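Local structure of Dbv8 protein (Nonomuraea, 4MFZ) at residues 121-132 / 170-179; 280-291 / 328-336. The protein probably transfers a long acyl chain such as decanoyl from coenzyme A to an amino group of a glycopeptide antibiotic, as a GNAT-type N-acyltransferase. One frame throughout, in Å; residues are numbered along the deposited sequence.

Interaction 1. Residues 121-132 / 170-179; sequences YETGAAARYFHV and HRRKYGEGGT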
loop_
_atom_site.group_PDB
_atom_site.type_symbol
_atom_site.label_atom_id
_atom_site.label_comp_id
_atom_site.label_asym_id
_atom_site.label_seq_id
_atom_site.Cartn_x
_atom_site.Cartn_y
_atom_site.Cartn_z
ATOM N N TYR A 121 12.971 13.872 5.071
ATOM C CA TYR A 121 13.496 13.168 6.258
ATOM C C TYR A 121 14.473 13.975 7.106
ATOM O O TYR A 121 14.741 13.585 8.243
ATOM C CB TYR A 121 14.156 11.808 5.899
ATOM C CG TYR A 121 13.256 10.782 5.220
ATOM C CD1 TYR A 121 11.864 10.869 5.301
ATOM C CD2 TYR A 121 13.818 9.697 4.503
ATOM C CE1 TYR A 121 11.051 9.929 4.681
ATOM C CE2 TYR A 121 13.014 8.747 3.896
ATOM C CZ TYR A 121 11.640 8.860 3.977
ATOM O OH TYR A 121 10.835 7.923 3.347
ATOM N N GLU A 122 15.002 15.089 6.599
ATOM C CA GLU A 122 16.011 15.867 7.375
ATOM C C GLU A 122 15.466 16.475 8.681
ATOM O O GLU A 122 16.214 16.908 9.569
ATOM C CB GLU A 122 16.648 16.953 6.507
ATOM C CG GLU A 122 15.663 17.978 5.960
ATOM C CD GLU A 122 15.165 17.620 4.574
ATOM O OE1 GLU A 122 14.992 18.567 3.778
ATOM O OE2 GLU A 122 14.986 16.400 4.268
ATOM N N THR A 123 14.139 16.503 8.777
ATOM C CA THR A 123 13.423 17.044 9.921
ATOM C C THR A 123 13.336 16.032 11.112
ATOM O O THR A 123 12.950 16.383 12.228
ATOM C CB THR A 123 12.038 17.508 9.378
ATOM O OG1 THR A 123 11.957 18.941 9.372
ATOM C CG2 THR A 123 10.918 16.896 10.071
ATOM N N GLY A 124 13.713 14.779 10.871
ATOM C CA GLY A 124 13.823 13.787 11.960
ATOM C C GLY A 124 12.955 12.557 11.728
ATOM O O GLY A 124 12.251 12.475 10.725
ATOM N N ALA A 125 13.002 11.608 12.661
ATOM C CA ALA A 125 12.341 10.330 12.470
ATOM C C ALA A 125 10.801 10.424 12.481
ATOM O O ALA A 125 10.138 9.602 11.871
ATOM C CB ALA A 125 12.848 9.303 13.495
ATOM N N ALA A 126 10.230 11.408 13.177
ATOM C CA ALA A 126 8.763 11.568 13.183
ATOM C C ALA A 126 8.261 11.858 11.770
ATOM O O ALA A 126 7.188 11.372 11.391
ATOM C CB ALA A 126 8.326 12.660 14.152
ATOM N N ALA A 127 9.038 12.634 10.995
ATOM C CA ALA A 127 8.694 12.943 9.613
ATOM C C ALA A 127 8.832 11.691 8.741
ATOM O O ALA A 127 7.959 11.348 7.945
ATOM C CB ALA A 127 9.561 14.063 9.073
ATOM N N ARG A 128 9.946 11.012 8.920
ATOM C CA ARG A 128 10.217 9.752 8.255
ATOM C C ARG A 128 9.092 8.689 8.433
ATOM O O ARG A 128 8.683 8.025 7.473
ATOM C CB ARG A 128 11.587 9.286 8.785
ATOM C CG ARG A 128 12.131 8.004 8.218
ATOM C CD ARG A 128 13.441 7.652 8.943
ATOM N NE ARG A 128 14.508 8.556 8.529
ATOM C CZ ARG A 128 15.225 8.403 7.422
ATOM N NH1 ARG A 128 15.017 7.356 6.633
ATOM N NH2 ARG A 128 16.184 9.279 7.119
ATOM N N TYR A 129 8.558 8.578 9.646
ATOM C CA TYR A 129 7.468 7.641 9.930
ATOM C C TYR A 129 6.063 8.301 9.971
ATOM O O TYR A 129 5.134 7.730 10.506
ATOM C CB TYR A 129 7.729 6.929 11.254
ATOM C CG TYR A 129 8.968 6.039 11.261
ATOM C CD1 TYR A 129 8.994 4.864 10.515
ATOM C CD2 TYR A 129 10.106 6.364 12.027
ATOM C CE1 TYR A 129 10.103 4.042 10.499
ATOM C CE2 TYR A 129 11.224 5.523 12.028
ATOM C CZ TYR A 129 11.203 4.365 11.257
ATOM O OH TYR A 129 12.259 3.488 11.207
ATOM N N PHE A 130 5.920 9.494 9.402
ATOM C CA PHE A 130 4.651 10.257 9.464
ATOM C C PHE A 130 3.410 9.411 9.190
ATOM O O PHE A 130 2.439 9.510 9.896
ATOM C CB PHE A 130 4.683 11.434 8.461
ATOM C CG PHE A 130 3.401 12.231 8.407
ATOM C CD1 PHE A 130 3.039 13.070 9.458
ATOM C CD2 PHE A 130 2.550 12.150 7.293
ATOM C CE1 PHE A 130 1.846 13.815 9.403
ATOM C CE2 PHE A 130 1.365 12.893 7.233
ATOM C CZ PHE A 130 1.008 13.725 8.287
ATOM N N HIS A 131 3.453 8.592 8.150
ATOM C CA HIS A 131 2.291 7.785 7.748
ATOM C C HIS A 131 1.965 6.648 8.669
ATOM O O HIS A 131 0.809 6.208 8.715
ATOM C CB HIS A 131 2.450 7.320 6.299
ATOM C CG HIS A 131 2.412 8.462 5.324
ATOM N ND1 HIS A 131 1.253 9.092 4.991
ATOM C CD2 HIS A 131 3.428 9.139 4.673
ATOM C CE1 HIS A 131 1.523 10.103 4.129
ATOM N NE2 HIS A 131 2.847 10.134 3.934
ATOM N N VAL A 132 2.953 6.187 9.436
ATOM C CA VAL A 132 2.699 5.268 10.530
ATOM C C VAL A 132 1.840 5.964 11.554
ATOM O O VAL A 132 0.863 5.407 12.036
ATOM C CB VAL A 132 4.013 4.811 11.215
ATOM C CG1 VAL A 132 3.723 3.844 12.354
ATOM C CG2 VAL A 132 4.925 4.168 10.199
ATOM N N HIS A 170 10.369 -0.578 2.859
ATOM C CA HIS A 170 11.203 0.636 2.856
ATOM C C HIS A 170 12.607 0.336 3.342
ATOM O O HIS A 170 13.575 0.714 2.685
ATOM C CB HIS A 170 10.566 1.785 3.636
ATOM C CG HIS A 170 11.255 3.116 3.433
ATOM N ND1 HIS A 170 12.406 3.441 4.062
ATOM C CD2 HIS A 170 10.907 4.222 2.654
ATOM C CE1 HIS A 170 12.781 4.691 3.700
ATOM N NE2 HIS A 170 11.866 5.167 2.840
ATOM N N ARG A 171 12.729 -0.373 4.460
ATOM C CA ARG A 171 14.036 -0.676 5.005
ATOM C C ARG A 171 14.801 -1.650 4.092
ATOM O O ARG A 171 16.026 -1.607 4.022
ATOM C CB ARG A 171 13.930 -1.240 6.422
ATOM C CG ARG A 171 15.310 -1.448 7.070
ATOM C CD ARG A 171 15.273 -1.715 8.570
ATOM N NE ARG A 171 14.786 -0.566 9.347
ATOM C CZ ARG A 171 15.507 0.516 9.645
ATOM N NH1 ARG A 171 16.764 0.630 9.240
ATOM N NH2 ARG A 171 14.969 1.493 10.362
ATOM N N ARG A 172 14.076 -2.529 3.408
ATOM C CA ARG A 172 14.703 -3.493 2.518
ATOM C C ARG A 172 15.249 -2.774 1.291
ATOM O O ARG A 172 16.360 -3.031 0.876
ATOM C CB ARG A 172 13.723 -4.613 2.129
ATOM C CG ARG A 172 14.343 -5.687 1.254
ATOM C CD ARG A 172 13.364 -6.796 0.896
ATOM N NE ARG A 172 13.386 -7.013 -0.552
ATOM C CZ ARG A 172 13.148 -8.172 -1.172
ATOM N NH1 ARG A 172 12.880 -9.268 -0.467
ATOM N NH2 ARG A 172 13.200 -8.237 -2.506
ATOM N N LYS A 173 14.477 -1.857 0.727
ATOM C CA LYS A 173 14.932 -1.102 -0.429
ATOM C C LYS A 173 16.056 -0.086 -0.122
ATOM O O LYS A 173 17.078 -0.067 -0.827
ATOM C CB LYS A 173 13.745 -0.453 -1.142
ATOM C CG LYS A 173 14.130 0.483 -2.270
ATOM C CD LYS A 173 12.918 0.886 -3.096
ATOM C CE LYS A 173 13.356 1.694 -4.319
ATOM N NZ LYS A 173 12.254 1.928 -5.295
ATOM N N TYR A 174 15.893 0.712 0.938
ATOM C CA TYR A 174 16.814 1.845 1.229
ATOM C C TYR A 174 17.838 1.636 2.361
ATOM O O TYR A 174 18.776 2.420 2.501
ATOM C CB TYR A 174 16.046 3.157 1.473
ATOM C CG TYR A 174 15.154 3.553 0.320
ATOM C CD1 TYR A 174 15.676 4.106 -0.849
ATOM C CD2 TYR A 174 13.776 3.342 0.394
ATOM C CE1 TYR A 174 14.836 4.445 -1.911
ATOM C CE2 TYR A 174 12.939 3.678 -0.654
ATOM C CZ TYR A 174 13.471 4.222 -1.797
ATOM O OH TYR A 174 12.611 4.519 -2.814
ATOM N N GLY A 175 17.667 0.596 3.165
ATOM C CA GLY A 175 18.537 0.404 4.317
ATOM C C GLY A 175 18.303 1.444 5.402
ATOM O O GLY A 175 19.186 1.693 6.229
ATOM N N GLU A 176 17.114 2.056 5.396
ATOM C CA GLU A 176 16.733 3.058 6.393
ATOM C C GLU A 176 15.209 3.058 6.585
ATOM O O GLU A 176 14.484 2.482 5.791
ATOM C CB GLU A 176 17.253 4.456 6.002
ATOM C CG GLU A 176 16.639 5.014 4.738
ATOM C CD GLU A 176 17.270 6.315 4.275
ATOM O OE1 GLU A 176 16.509 7.261 3.981
ATOM O OE2 GLU A 176 18.514 6.399 4.175
ATOM N N GLY A 177 14.745 3.712 7.641
ATOM C CA GLY A 177 13.335 3.697 8.037
ATOM C C GLY A 177 12.394 4.484 7.138
ATOM O O GLY A 177 12.756 5.532 6.579
ATOM N N GLY A 178 11.183 3.960 6.990
ATOM C CA GLY A 178 10.133 4.694 6.309
ATOM C C GLY A 178 8.940 3.818 5.980
ATOM O O GLY A 178 8.827 2.704 6.471
ATOM N N THR A 179 8.038 4.367 5.174
ATOM C CA THR A 179 6.873 3.657 4.666
ATOM C C THR A 179 6.960 3.698 3.143
ATOM O O THR A 179 7.088 4.773 2.546
ATOM C CB THR A 179 5.541 4.340 5.083
ATOM O OG1 THR A 179 5.625 5.754 4.837
ATOM C CG2 THR A 179 5.226 4.122 6.525
HETATM O O HOH W 1 8.682 7.176 4.641
HETATM O O HOH W 2 5.801 7.582 6.581
#
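Arg128 reaches across to the loop that follows helix 162-174 and holds it with a single nitrogen. Its NH1 donates to Gly177 O at 2.9 Å, in the carbonyl plane and on a lone pair, and to Glu176 OE1 at 3.0 Å, a nearly straight bond (171°) that is also a salt bridge. Both acceptors lie at the guanidinium edge, although the carboxylate oxygen is met from above its own plane. A bend at chi3 (-72°) turns the otherwise extended arginine into this position, while its CG passes over the face of the Tyr121 ring.

The tight part is beside it. Gly177 and Gly178 have no side chains, which lets the loop backbone press close: Tyr129 OH comes within 3.4 Å of Gly177 CA. That hydroxyl is bonded to Glu77 and Asp74, which also form salt bridges with Arg171, so one acidic pair in helix 72-81 serves both segments. Tyr121 OH stands 3.0 Å from His170 NE2, and His170 ND1 donates to Glu176 O, fixing the imidazole against its own loop.

Two waters satisfy backbone N-H groups of the buried Thr179 and His131. Water 1 lies 2.6 Å from Tyr121 OH, accepts from Thr179 N and donates to Arg128 O; water 2 donates to the same carbonyl, accepts from His131 N and is bonded to Thr179 OG1. Threonine suits this place: its hydroxyl serves water 2 and its methyl CG2 meets Val132 CG2 at 3.7 Å. The solvent side, by contrast, is that of Arg128 and Glu176, both partly exposed.

The motif is a helix interrupted at Tyr129, the N-cap of helix 130-148; both waters join this kink to the glycine-rich loop within the helical N-acyltransferase N-terminal domain.

Interaction 2. Residues 280-291 / 328-336; sequences WTLLDSEPQDGD and HWYQRSGRI. With MFK (decanoyl-CoA), chain B.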
loop_
_atom_site.group_PDB
_atom_site.type_symbol
_atom_site.label_atom_id
_atom_site.label_comp_id
_atom_site.label_asym_id
_atom_site.label_seq_id
_atom_site.Cartn_x
_atom_site.Cartn_y
_atom_site.Cartn_z
ATOM N N TRP A 280 -6.525 -14.778 -16.757
ATOM C CA TRP A 280 -6.629 -13.333 -16.965
ATOM C C TRP A 280 -6.714 -13.017 -18.423
ATOM O O TRP A 280 -6.072 -13.661 -19.231
ATOM C CB TRP A 280 -5.409 -12.651 -16.356
ATOM C CG TRP A 280 -5.494 -12.539 -14.854
ATOM C CD1 TRP A 280 -5.423 -13.571 -13.904
ATOM C CD2 TRP A 280 -5.704 -11.314 -14.077
ATOM N NE1 TRP A 280 -5.563 -13.073 -12.636
ATOM C CE2 TRP A 280 -5.724 -11.723 -12.667
ATOM C CE3 TRP A 280 -5.850 -9.963 -14.399
ATOM C CZ2 TRP A 280 -5.900 -10.805 -11.643
ATOM C CZ3 TRP A 280 -6.020 -9.046 -13.358
ATOM C CH2 TRP A 280 -6.049 -9.458 -12.010
ATOM N N THR A 281 -7.492 -12.003 -18.783
ATOM C CA THR A 281 -7.505 -11.552 -20.168
ATOM C C THR A 281 -6.717 -10.251 -20.355
ATOM O O THR A 281 -6.959 -9.282 -19.661
ATOM C CB THR A 281 -8.934 -11.423 -20.734
ATOM O OG1 THR A 281 -8.990 -10.251 -21.550
ATOM C CG2 THR A 281 -9.992 -11.326 -19.660
ATOM N N LEU A 282 -5.748 -10.244 -21.271
ATOM C CA LEU A 282 -4.878 -9.080 -21.456
ATOM C C LEU A 282 -5.570 -7.962 -22.234
ATOM O O LEU A 282 -6.134 -8.195 -23.290
ATOM C CB LEU A 282 -3.551 -9.491 -22.129
ATOM C CG LEU A 282 -2.694 -10.519 -21.349
ATOM C CD1 LEU A 282 -1.406 -10.861 -22.079
ATOM C CD2 LEU A 282 -2.380 -10.053 -19.931
ATOM N N LEU A 283 -5.559 -6.748 -21.696
ATOM C CA LEU A 283 -6.040 -5.598 -22.448
ATOM C C LEU A 283 -4.987 -5.209 -23.500
ATOM O O LEU A 283 -3.778 -5.205 -23.216
ATOM C CB LEU A 283 -6.361 -4.422 -21.510
ATOM C CG LEU A 283 -7.383 -4.637 -20.369
ATOM C CD1 LEU A 283 -7.281 -3.521 -19.333
ATOM C CD2 LEU A 283 -8.823 -4.780 -20.861
ATOM N N ASP A 284 -5.430 -4.918 -24.720
ATOM C CA ASP A 284 -4.515 -4.360 -25.721
ATOM C C ASP A 284 -4.428 -2.855 -25.550
ATOM O O ASP A 284 -5.443 -2.156 -25.621
ATOM C CB ASP A 284 -4.956 -4.682 -27.148
ATOM C CG ASP A 284 -5.039 -6.164 -27.411
ATOM O OD1 ASP A 284 -4.103 -6.901 -27.015
ATOM O OD2 ASP A 284 -6.049 -6.590 -28.012
ATOM N N SER A 285 -3.220 -2.361 -25.313
ATOM C CA SER A 285 -2.996 -0.931 -25.166
ATOM C C SER A 285 -1.529 -0.617 -25.398
ATOM O O SER A 285 -0.692 -1.529 -25.466
ATOM C CB SER A 285 -3.447 -0.448 -23.782
ATOM O OG SER A 285 -2.711 -1.099 -22.768
ATOM N N GLU A 286 -1.232 0.678 -25.520
ATOM C CA GLU A 286 0.119 1.191 -25.795
ATOM C C GLU A 286 1.199 0.585 -24.871
ATOM O O GLU A 286 0.945 0.343 -23.677
ATOM C CB GLU A 286 0.085 2.714 -25.679
ATOM C CG GLU A 286 1.349 3.450 -26.077
ATOM C CD GLU A 286 1.241 4.934 -25.787
ATOM O OE1 GLU A 286 0.187 5.361 -25.257
ATOM O OE2 GLU A 286 2.207 5.671 -26.086
ATOM N N PRO A 287 2.408 0.322 -25.416
ATOM C CA PRO A 287 3.408 -0.334 -24.553
ATOM C C PRO A 287 3.626 0.351 -23.177
ATOM O O PRO A 287 3.642 1.595 -23.081
ATOM C CB PRO A 287 4.676 -0.318 -25.421
ATOM C CG PRO A 287 4.150 -0.327 -26.833
ATOM C CD PRO A 287 2.901 0.510 -26.798
ATOM N N GLN A 288 3.758 -0.459 -22.123
ATOM C CA GLN A 288 4.057 0.054 -20.789
ATOM C C GLN A 288 5.411 -0.453 -20.309
ATOM O O GLN A 288 5.579 -1.651 -20.073
ATOM C CB GLN A 288 2.977 -0.362 -19.792
ATOM C CG GLN A 288 1.598 0.219 -20.062
ATOM C CD GLN A 288 0.582 -0.245 -19.034
ATOM O OE1 GLN A 288 -0.234 -1.135 -19.303
ATOM N NE2 GLN A 288 0.640 0.335 -17.841
ATOM N N ASP A 289 6.364 0.462 -20.156
ATOM C CA ASP A 289 7.742 0.109 -19.805
ATOM C C ASP A 289 7.771 -0.552 -18.444
ATOM O O ASP A 289 7.135 -0.088 -17.513
ATOM C CB ASP A 289 8.631 1.351 -19.800
ATOM C CG ASP A 289 8.687 2.036 -21.150
ATOM O OD1 ASP A 289 8.293 1.413 -22.164
ATOM O OD2 ASP A 289 9.130 3.206 -21.204
ATOM N N GLY A 290 8.491 -1.660 -18.335
ATOM C CA GLY A 290 8.458 -2.445 -17.108
ATOM C C GLY A 290 9.785 -2.752 -16.456
ATOM O O GLY A 290 9.828 -3.531 -15.496
ATOM N N ASP A 291 10.871 -2.157 -16.950
ATOM C CA ASP A 291 12.186 -2.411 -16.346
ATOM C C ASP A 291 12.218 -1.973 -14.885
ATOM O O ASP A 291 12.616 -2.748 -14.013
ATOM C CB ASP A 291 13.322 -1.736 -17.131
ATOM C CG ASP A 291 13.513 -2.315 -18.539
ATOM O OD1 ASP A 291 12.928 -3.366 -18.889
ATOM O OD2 ASP A 291 14.296 -1.707 -19.295
ATOM N N HIS A 328 14.160 -5.710 -23.081
ATOM C CA HIS A 328 13.283 -4.982 -22.131
ATOM C C HIS A 328 12.088 -5.712 -21.594
ATOM O O HIS A 328 11.519 -6.561 -22.265
ATOM C CB HIS A 328 12.856 -3.631 -22.714
ATOM C CG HIS A 328 14.014 -2.686 -22.908
ATOM N ND1 HIS A 328 14.661 -2.567 -24.088
ATOM C CD2 HIS A 328 14.682 -1.854 -22.002
ATOM C CE1 HIS A 328 15.678 -1.677 -23.954
ATOM N NE2 HIS A 328 15.690 -1.247 -22.672
ATOM N N TRP A 329 11.690 -5.338 -20.376
ATOM C CA TRP A 329 10.493 -5.872 -19.727
ATOM C C TRP A 329 9.324 -4.945 -19.843
ATOM O O TRP A 329 9.490 -3.728 -19.803
ATOM C CB TRP A 329 10.789 -6.119 -18.259
ATOM C CG TRP A 329 11.833 -7.185 -18.073
ATOM C CD1 TRP A 329 13.185 -7.012 -17.770
ATOM C CD2 TRP A 329 11.642 -8.627 -18.218
ATOM N NE1 TRP A 329 13.829 -8.233 -17.700
ATOM C CE2 TRP A 329 12.953 -9.245 -17.958
ATOM C CE3 TRP A 329 10.551 -9.444 -18.512
ATOM C CZ2 TRP A 329 13.138 -10.624 -17.992
ATOM C CZ3 TRP A 329 10.752 -10.833 -18.550
ATOM C CH2 TRP A 329 12.016 -11.409 -18.285
ATOM N N TYR A 330 8.124 -5.519 -19.957
ATOM C CA TYR A 330 6.871 -4.735 -20.002
ATOM C C TYR A 330 5.879 -5.097 -18.892
ATOM O O TYR A 330 5.835 -6.231 -18.429
ATOM C CB TYR A 330 6.213 -4.838 -21.396
ATOM C CG TYR A 330 7.171 -4.369 -22.456
ATOM C CD1 TYR A 330 7.259 -3.014 -22.786
ATOM C CD2 TYR A 330 8.047 -5.265 -23.078
ATOM C CE1 TYR A 330 8.170 -2.563 -23.730
ATOM C CE2 TYR A 330 8.961 -4.825 -24.017
ATOM C CZ TYR A 330 9.019 -3.475 -24.335
ATOM O OH TYR A 330 9.926 -3.032 -25.268
ATOM N N GLN A 331 5.110 -4.109 -18.448
ATOM C CA GLN A 331 3.931 -4.331 -17.634
ATOM C C GLN A 331 2.743 -4.502 -18.557
ATOM O O GLN A 331 2.674 -3.840 -19.603
ATOM C CB GLN A 331 3.660 -3.105 -16.792
ATOM C CG GLN A 331 4.661 -2.871 -15.683
ATOM C CD GLN A 331 4.166 -1.799 -14.753
ATOM O OE1 GLN A 331 3.756 -2.065 -13.625
ATOM N NE2 GLN A 331 4.155 -0.579 -15.242
ATOM N N ARG A 332 1.800 -5.361 -18.186
ATOM C CA ARG A 332 0.531 -5.433 -18.926
ATOM C C ARG A 332 -0.637 -5.255 -17.976
ATOM O O ARG A 332 -0.539 -5.596 -16.791
ATOM C CB ARG A 332 0.375 -6.743 -19.729
ATOM C CG ARG A 332 1.614 -7.196 -20.494
ATOM C CD ARG A 332 1.816 -6.467 -21.815
ATOM N NE ARG A 332 1.111 -7.174 -22.871
ATOM C CZ ARG A 332 -0.086 -6.828 -23.305
ATOM N NH1 ARG A 332 -0.670 -5.783 -22.787
ATOM N NH2 ARG A 332 -0.692 -7.516 -24.250
ATOM N N SER A 333 -1.731 -4.722 -18.520
ATOM C CA SER A 333 -2.992 -4.583 -17.814
ATOM C C SER A 333 -3.887 -5.741 -18.168
ATOM O O SER A 333 -3.914 -6.198 -19.307
ATOM C CB SER A 333 -3.678 -3.266 -18.203
ATOM O OG SER A 333 -2.858 -2.195 -17.805
ATOM N N GLY A 334 -4.609 -6.245 -17.184
ATOM C CA GLY A 334 -5.449 -7.407 -17.425
ATOM C C GLY A 334 -6.740 -7.305 -16.636
ATOM O O GLY A 334 -6.839 -6.452 -15.765
ATOM N N ARG A 335 -7.707 -8.171 -16.945
ATOM C CA ARG A 335 -8.934 -8.307 -16.143
ATOM C C ARG A 335 -9.327 -9.775 -15.947
ATOM O O ARG A 335 -9.046 -10.606 -16.797
ATOM C CB ARG A 335 -10.146 -7.657 -16.821
ATOM C CG ARG A 335 -10.057 -6.198 -17.214
ATOM C CD ARG A 335 -11.257 -5.861 -18.103
ATOM N NE ARG A 335 -11.546 -6.979 -19.018
ATOM C CZ ARG A 335 -12.726 -7.574 -19.181
ATOM N NH1 ARG A 335 -13.801 -7.147 -18.525
ATOM N NH2 ARG A 335 -12.832 -8.590 -20.028
ATOM N N ILE A 336 -10.030 -10.046 -14.852
ATOM C CA ILE A 336 -10.916 -11.211 -14.698
ATOM C C ILE A 336 -12.421 -10.784 -14.772
ATOM O O ILE A 336 -12.710 -9.673 -14.396
ATOM C CB ILE A 336 -10.707 -11.822 -13.286
ATOM C CG1 ILE A 336 -9.248 -12.176 -13.009
ATOM C CG2 ILE A 336 -11.553 -13.063 -13.114
ATOM C CD1 ILE A 336 -8.972 -12.388 -11.528
HETATM C CCG MFK B . -0.448 -14.948 -11.354
HETATM C CCF MFK B . -1.884 -14.599 -11.739
HETATM C CCE MFK B . -2.227 -13.226 -11.205
HETATM C CCD MFK B . -1.680 -12.195 -12.161
HETATM C CCC MFK B . -2.461 -10.911 -11.964
HETATM C CCB MFK B . -1.546 -9.824 -11.454
HETATM C CCA MFK B . -2.276 -8.502 -11.612
HETATM C CBZ MFK B . -2.538 -7.941 -10.223
HETATM C CAK MFK B . -1.704 -6.691 -10.019
HETATM C CAJ MFK B . -0.706 -6.913 -8.874
HETATM O OAL MFK B . -0.977 -7.615 -7.895
HETATM S SAI MFK B . 0.806 -6.056 -9.092
HETATM C CAH MFK B . 1.790 -6.599 -7.631
HETATM C CAG MFK B . 2.283 -8.044 -7.760
HETATM N NAF MFK B . 2.965 -8.371 -6.496
HETATM C CAE MFK B . 4.260 -8.733 -6.433
HETATM O OAM MFK B . 4.985 -8.874 -7.416
HETATM C CAD MFK B . 4.785 -9.016 -5.010
HETATM C CAC MFK B . 6.187 -9.650 -5.081
HETATM N NAB MFK B . 6.164 -10.888 -5.888
HETATM C CAA MFK B . 6.074 -12.068 -5.257
HETATM O OAO MFK B . 6.003 -12.165 -4.022
HETATM C CAN MFK B . 6.104 -13.324 -6.139
HETATM O OAU MFK B . 6.527 -13.001 -7.484
HETATM C CAP MFK B . 4.765 -14.094 -6.154
HETATM C CAR MFK B . 3.653 -13.174 -6.635
HETATM C CAS MFK B . 4.376 -14.632 -4.781
HETATM C CAQ MFK B . 4.885 -15.272 -7.117
HETATM O OAT MFK B . 5.934 -16.097 -6.658
HETATM P PAV MFK B . 5.950 -17.691 -6.894
HETATM O OAX MFK B . 4.688 -18.306 -6.453
HETATM O OAW MFK B . 7.235 -18.216 -6.346
HETATM O OAY MFK B . 5.998 -17.646 -8.503
HETATM P PAZ MFK B . 6.456 -18.816 -9.501
HETATM O OBA MFK B . 5.910 -18.385 -10.917
HETATM O OBB MFK B . 5.967 -20.159 -9.125
HETATM O "O5'" MFK B . 8.045 -18.623 -9.684
HETATM C "C5'" MFK B . 8.833 -19.422 -10.537
HETATM C "C4'" MFK B . 10.291 -18.986 -10.354
HETATM O "O4'" MFK B . 10.492 -17.525 -10.215
HETATM C "C3'" MFK B . 10.873 -19.554 -9.082
HETATM O "O3'" MFK B . 12.270 -19.748 -9.305
HETATM P PBV MFK B . 12.947 -21.141 -8.826
HETATM O OBW MFK B . 12.983 -20.969 -7.251
HETATM O OBY MFK B . 14.449 -21.075 -9.444
HETATM O OBX MFK B . 12.196 -22.358 -9.122
HETATM C "C2'" MFK B . 10.620 -18.409 -8.097
HETATM O "O2'" MFK B . 11.428 -18.464 -6.937
HETATM C "C1'" MFK B . 11.007 -17.210 -8.911
HETATM N N9 MFK B . 10.356 -15.977 -8.396
HETATM C C8 MFK B . 9.070 -15.635 -8.545
HETATM N N7 MFK B . 8.892 -14.449 -7.946
HETATM C C5 MFK B . 10.079 -14.034 -7.478
HETATM C C4 MFK B . 10.973 -14.988 -7.759
HETATM N N3 MFK B . 12.265 -14.825 -7.439
HETATM C C2 MFK B . 12.799 -13.680 -6.658
HETATM N N1 MFK B . 11.719 -12.706 -6.403
HETATM C C6 MFK B . 10.462 -12.922 -6.817
HETATM N N6 MFK B . 9.532 -12.003 -6.566
#
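The indole of Trp280 is sandwiched. Ile336 lies over one face, its CG1 3.7 Å from the centroid of the five-membered ring and 17° off the normal, a CH-pi contact; the decanoyl chain of the bound CoA thioester covers the opposite face, with MFK CCC 3.4 Å from Trp280 CE2. Gly334 meets the edge near the ring plane, where a residue without a side chain allows the backbone to approach. Trp280 NE1 is bonded to Tyr229 OH.

Beyond the indole, the two segments run antiparallel as neighbouring strands. Thr281 and Arg335 exchange both backbone bonds, Thr281 N donating to Arg335 O at 2.9 Å, and their side chains lie alongside each other. Leu283 N continues the pairing to Ser333 O at 3.0 Å. The strand then breaks into a short loop. Arg332, bent at chi2 and chi3 (-89°), folds back to the start of this loop, where NH1 donates to Leu283 O at 3.2 Å, with the acceptor at the guanidinium edge. Asp284 adds an opposite charge nearby without forming a salt bridge. Meanwhile Leu283 CD2 rests on the methylenes of Arg335.

Contact resumes at Gln288, whose O accepts from Gln331 N. Gly290, closely packed on the backbone of residues 329-331, gives its N-H to Trp329 O in a short (2.7 Å) but bent bond (132°). The carboxylate of Asp291, at the start of helix 291-299, accepts from Trp329 N through OD1 at 2.8 Å.

Polar and apolar work are thus divided. Backbone bonds and two charged side chains fasten the edge strand to its neighbour, whereas at Trp280 the acyl chain meets a flat apolar face, a contact probably dominated by dispersion; an indole backed by isoleucine is consistent with binding a long aliphatic donor.

Overall arrangement
Interaction 1 comes first along the chain and closes before interaction 2 opens. Their centres lie about 32 Å apart and their nearest atoms about 10 Å, without touching. The first belongs to the helical N-terminal family region, where it joins the end of helix 162-174 to helices 125-128 and 130-148; the second lies in the GNAT-like C-terminal region and pairs strand 330-337 with strand 281-289 at one border of the mixed sheet. Only interaction 2 touches decanoyl-CoA, so the acyl donor is held in the C-terminal region. One link between the regions is the salt bridge from Lys173 to Glu296 of helix 291-299, which begins at the end of interaction 2.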